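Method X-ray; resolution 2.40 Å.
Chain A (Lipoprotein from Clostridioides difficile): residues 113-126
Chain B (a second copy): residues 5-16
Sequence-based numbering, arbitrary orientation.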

# COMPACT_ATOMS: atom_id res chain seq x y z
N GLU A 113 -19.19 -25.48 -11.92
CA GLU A 113 -19.45 -26.85 -11.51
C GLU A 113 -19.45 -26.91 -9.98
O GLU A 113 -18.49 -26.48 -9.33
CB GLU A 113 -18.40 -27.80 -12.10
N MSE A 114 -20.54 -27.43 -9.40
CA MSE A 114 -20.74 -27.36 -7.95
C MSE A 114 -21.86 -28.29 -7.45
O MSE A 114 -22.92 -28.34 -8.06
CB MSE A 114 -21.06 -25.92 -7.55
CG MSE A 114 -21.25 -25.72 -6.04
SE MSE A 114 -21.92 -23.95 -5.56
CE MSE A 114 -20.23 -22.95 -5.52
N LYS A 115 -21.62 -29.02 -6.35
CA LYS A 115 -22.61 -29.90 -5.74
C LYS A 115 -23.38 -29.14 -4.66
O LYS A 115 -22.77 -28.62 -3.71
CB LYS A 115 -21.94 -31.14 -5.12
CG LYS A 115 -21.70 -32.31 -6.07
N VAL A 116 -24.70 -29.09 -4.79
CA VAL A 116 -25.57 -28.43 -3.82
C VAL A 116 -26.51 -29.47 -3.22
O VAL A 116 -27.15 -30.23 -3.96
CB VAL A 116 -26.37 -27.27 -4.45
CG1 VAL A 116 -27.07 -26.48 -3.40
CG2 VAL A 116 -25.45 -26.35 -5.22
N LYS A 117 -26.59 -29.51 -1.89
CA LYS A 117 -27.33 -30.53 -1.15
C LYS A 117 -28.01 -29.88 0.06
O LYS A 117 -27.47 -28.96 0.66
CB LYS A 117 -26.39 -31.66 -0.71
CG LYS A 117 -26.93 -32.57 0.38
CD LYS A 117 -25.78 -33.22 1.14
CE LYS A 117 -24.68 -33.69 0.19
NZ LYS A 117 -23.61 -34.44 0.90
N LEU A 118 -29.24 -30.31 0.37
CA LEU A 118 -30.02 -29.74 1.48
C LEU A 118 -30.18 -30.82 2.53
O LEU A 118 -31.00 -31.73 2.39
CB LEU A 118 -31.37 -29.23 0.98
CG LEU A 118 -32.17 -28.13 1.69
CD1 LEU A 118 -31.33 -26.94 2.09
CD2 LEU A 118 -33.27 -27.67 0.78
N SER A 119 -29.38 -30.74 3.59
CA SER A 119 -29.24 -31.86 4.52
C SER A 119 -29.25 -31.33 5.95
O SER A 119 -28.40 -30.52 6.32
CB SER A 119 -27.96 -32.64 4.23
OG SER A 119 -27.78 -33.72 5.13
N LYS A 120 -30.21 -31.81 6.74
CA LYS A 120 -30.25 -31.57 8.19
C LYS A 120 -30.11 -30.08 8.52
O LYS A 120 -29.29 -29.68 9.35
CB LYS A 120 -29.18 -32.40 8.89
N GLY A 121 -30.91 -29.26 7.84
CA GLY A 121 -30.90 -27.83 8.10
C GLY A 121 -29.72 -27.06 7.54
O GLY A 121 -29.50 -25.91 7.93
N HIS A 122 -28.96 -27.66 6.63
CA HIS A 122 -27.81 -27.00 6.03
C HIS A 122 -27.84 -27.09 4.52
O HIS A 122 -28.18 -28.13 3.95
CB HIS A 122 -26.50 -27.58 6.53
CG HIS A 122 -26.22 -27.29 7.97
ND1 HIS A 122 -26.61 -28.13 8.98
CD2 HIS A 122 -25.61 -26.24 8.56
CE1 HIS A 122 -26.24 -27.62 10.14
NE2 HIS A 122 -25.63 -26.47 9.91
N LEU A 123 -27.47 -25.98 3.89
CA LEU A 123 -27.12 -25.94 2.48
C LEU A 123 -25.65 -26.33 2.38
O LEU A 123 -24.79 -25.65 2.93
CB LEU A 123 -27.40 -24.53 1.93
CG LEU A 123 -27.04 -23.99 0.54
CD1 LEU A 123 -28.11 -24.24 -0.47
CD2 LEU A 123 -26.75 -22.48 0.60
N VAL A 124 -25.37 -27.47 1.75
CA VAL A 124 -24.01 -27.98 1.59
C VAL A 124 -23.56 -27.67 0.17
O VAL A 124 -24.24 -28.06 -0.80
CB VAL A 124 -23.93 -29.48 1.87
CG1 VAL A 124 -22.48 -29.93 1.92
CG2 VAL A 124 -24.63 -29.82 3.17
N LEU A 125 -22.43 -26.98 0.04
CA LEU A 125 -21.89 -26.55 -1.25
C LEU A 125 -20.49 -27.13 -1.40
O LEU A 125 -19.63 -26.87 -0.55
CB LEU A 125 -21.84 -25.03 -1.34
CG LEU A 125 -23.11 -24.30 -0.94
CD1 LEU A 125 -22.92 -22.81 -1.16
CD2 LEU A 125 -24.28 -24.81 -1.74
N GLU A 126 -20.26 -27.90 -2.46
CA GLU A 126 -18.99 -28.57 -2.68
C GLU A 126 -18.39 -28.15 -4.01
O GLU A 126 -19.05 -28.23 -5.05
CB GLU A 126 -19.16 -30.09 -2.70
CG GLU A 126 -20.09 -30.65 -1.67
CD GLU A 126 -20.15 -32.15 -1.77
OE1 GLU A 126 -19.46 -32.69 -2.67
OE2 GLU A 126 -20.87 -32.77 -0.96
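Chain B 5-16: QSTKEEVYKDFQ

Chain A offers a β-hairpin, strands 115-119 and 122-126 joined by a type I' turn from Ser A119 to His A122; on it lies a helix of chain B, residues 8-16, entered from an extended segment and capped by Thr B7. The helix runs across the strands, its direction at 109° to the first and 78° to the second, with axes 8.7 and 9.6 Å apart. Strand alternation turns Val A116, Leu A118, Leu A123 and Leu A125 toward the helix, and Met A114, just before the first strand, points the same way.

Met A114 SE, the selenium of a selenomethionine, lies 3.5 Å from Tyr B12 OH, oblique to the ring. Val A116 CG1 packs 3.5 Å from Lys B8 CD, so the lysine's aliphatic part serves as apolar surface. Its amine then reaches the backbone: Lys B8 NZ donates to Lys A117 O at a very short 2.3 Å, though crowding leaves the position of NZ less certain. Leu A118, near the turn, covers the helix's entry, CD2 lying 3.6 Å from Ser B6 O. After the turn, Leu A123 is the central apolar contact: CD1 meets Val B11 CG1 at 3.7 Å and CD2 meets Phe B15 CB at 3.9 Å. Leu A125 CD1 finishes the row, 3.9 Å from Tyr B12 CE2 at the ring edge and 4.0 Å from Phe B15 CE2.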

# COMPACT_ATOMS: atom_id res chain seq x y z
N GLN B 5 -41.48 -25.42 2.63
CA GLN B 5 -40.03 -25.50 2.68
C GLN B 5 -39.41 -25.05 1.37
O GLN B 5 -39.88 -25.41 0.28
CB GLN B 5 -39.59 -26.93 3.00
CG GLN B 5 -40.25 -27.50 4.24
CD GLN B 5 -40.31 -26.49 5.37
OE1 GLN B 5 -39.27 -25.96 5.80
NE2 GLN B 5 -41.52 -26.21 5.87
N SER B 6 -38.36 -24.25 1.47
CA SER B 6 -37.63 -23.89 0.27
C SER B 6 -36.92 -25.11 -0.29
O SER B 6 -36.46 -25.98 0.46
CB SER B 6 -36.63 -22.79 0.59
OG SER B 6 -37.32 -21.62 0.95
N THR B 7 -36.87 -25.19 -1.61
CA THR B 7 -36.10 -26.20 -2.32
C THR B 7 -34.62 -25.86 -2.27
O THR B 7 -34.21 -24.80 -1.80
CB THR B 7 -36.56 -26.32 -3.77
OG1 THR B 7 -36.11 -25.16 -4.49
CG2 THR B 7 -38.06 -26.41 -3.86
N LYS B 8 -33.80 -26.76 -2.81
CA LYS B 8 -32.37 -26.53 -2.87
C LYS B 8 -32.05 -25.21 -3.56
O LYS B 8 -31.28 -24.38 -3.04
CB LYS B 8 -31.68 -27.68 -3.60
CG LYS B 8 -31.14 -28.74 -2.69
CD LYS B 8 -29.78 -28.34 -2.14
CE LYS B 8 -29.81 -27.18 -1.12
NZ LYS B 8 -28.80 -27.18 -0.01
N GLU B 9 -32.64 -24.99 -4.73
CA GLU B 9 -32.25 -23.85 -5.55
C GLU B 9 -32.73 -22.55 -4.93
O GLU B 9 -32.04 -21.53 -5.04
CB GLU B 9 -32.78 -24.02 -6.97
CG GLU B 9 -32.40 -25.35 -7.64
CD GLU B 9 -33.34 -26.51 -7.29
OE1 GLU B 9 -33.40 -26.89 -6.10
OE2 GLU B 9 -34.03 -27.03 -8.20
N GLU B 10 -33.89 -22.57 -4.28
CA GLU B 10 -34.40 -21.36 -3.65
C GLU B 10 -33.50 -20.91 -2.51
O GLU B 10 -33.13 -19.73 -2.42
CB GLU B 10 -35.84 -21.57 -3.18
CG GLU B 10 -36.77 -22.14 -4.25
CD GLU B 10 -38.23 -22.16 -3.83
OE1 GLU B 10 -39.05 -21.56 -4.56
OE2 GLU B 10 -38.56 -22.76 -2.77
N VAL B 11 -33.11 -21.84 -1.63
CA VAL B 11 -32.19 -21.52 -0.55
C VAL B 11 -30.85 -21.05 -1.11
O VAL B 11 -30.28 -20.06 -0.65
CB VAL B 11 -32.00 -22.72 0.40
CG1 VAL B 11 -30.82 -22.48 1.32
CG2 VAL B 11 -33.24 -22.95 1.24
N TYR B 12 -30.35 -21.75 -2.13
CA TYR B 12 -29.06 -21.39 -2.69
C TYR B 12 -29.08 -19.99 -3.30
O TYR B 12 -28.13 -19.21 -3.11
CB TYR B 12 -28.63 -22.41 -3.74
CG TYR B 12 -27.32 -22.06 -4.40
CD1 TYR B 12 -27.25 -21.79 -5.76
CD2 TYR B 12 -26.16 -21.96 -3.64
CE1 TYR B 12 -26.05 -21.46 -6.35
CE2 TYR B 12 -24.96 -21.63 -4.22
CZ TYR B 12 -24.90 -21.38 -5.58
OH TYR B 12 -23.70 -21.04 -6.17
N LYS B 13 -30.15 -19.65 -4.02
CA LYS B 13 -30.23 -18.32 -4.63
C LYS B 13 -30.41 -17.24 -3.58
O LYS B 13 -29.85 -16.15 -3.69
CB LYS B 13 -31.35 -18.27 -5.67
CG LYS B 13 -31.23 -17.10 -6.63
CD LYS B 13 -32.41 -17.07 -7.59
N ASP B 14 -31.17 -17.54 -2.52
CA ASP B 14 -31.25 -16.60 -1.40
C ASP B 14 -29.87 -16.34 -0.82
O ASP B 14 -29.50 -15.18 -0.57
CB ASP B 14 -32.21 -17.13 -0.33
CG ASP B 14 -33.67 -17.12 -0.78
OD1 ASP B 14 -33.96 -16.55 -1.85
OD2 ASP B 14 -34.53 -17.69 -0.07
N PHE B 15 -29.08 -17.40 -0.63
CA PHE B 15 -27.72 -17.24 -0.12
C PHE B 15 -26.87 -16.38 -1.05
O PHE B 15 -26.11 -15.51 -0.58
CB PHE B 15 -27.09 -18.62 0.09
CG PHE B 15 -25.61 -18.59 0.37
CD1 PHE B 15 -25.14 -18.30 1.64
CD2 PHE B 15 -24.69 -18.89 -0.63
CE1 PHE B 15 -23.76 -18.28 1.91
CE2 PHE B 15 -23.31 -18.87 -0.37
CZ PHE B 15 -22.85 -18.56 0.91
N GLN B 16 -26.97 -16.61 -2.36
CA GLN B 16 -26.21 -15.82 -3.32
C GLN B 16 -26.57 -14.34 -3.23
O GLN B 16 -25.69 -13.47 -3.26
CB GLN B 16 -26.47 -16.31 -4.74
CG GLN B 16 -25.94 -17.67 -5.09
CD GLN B 16 -26.31 -18.03 -6.53
OE1 GLN B 16 -27.47 -17.86 -6.94
NE2 GLN B 16 -25.33 -18.49 -7.30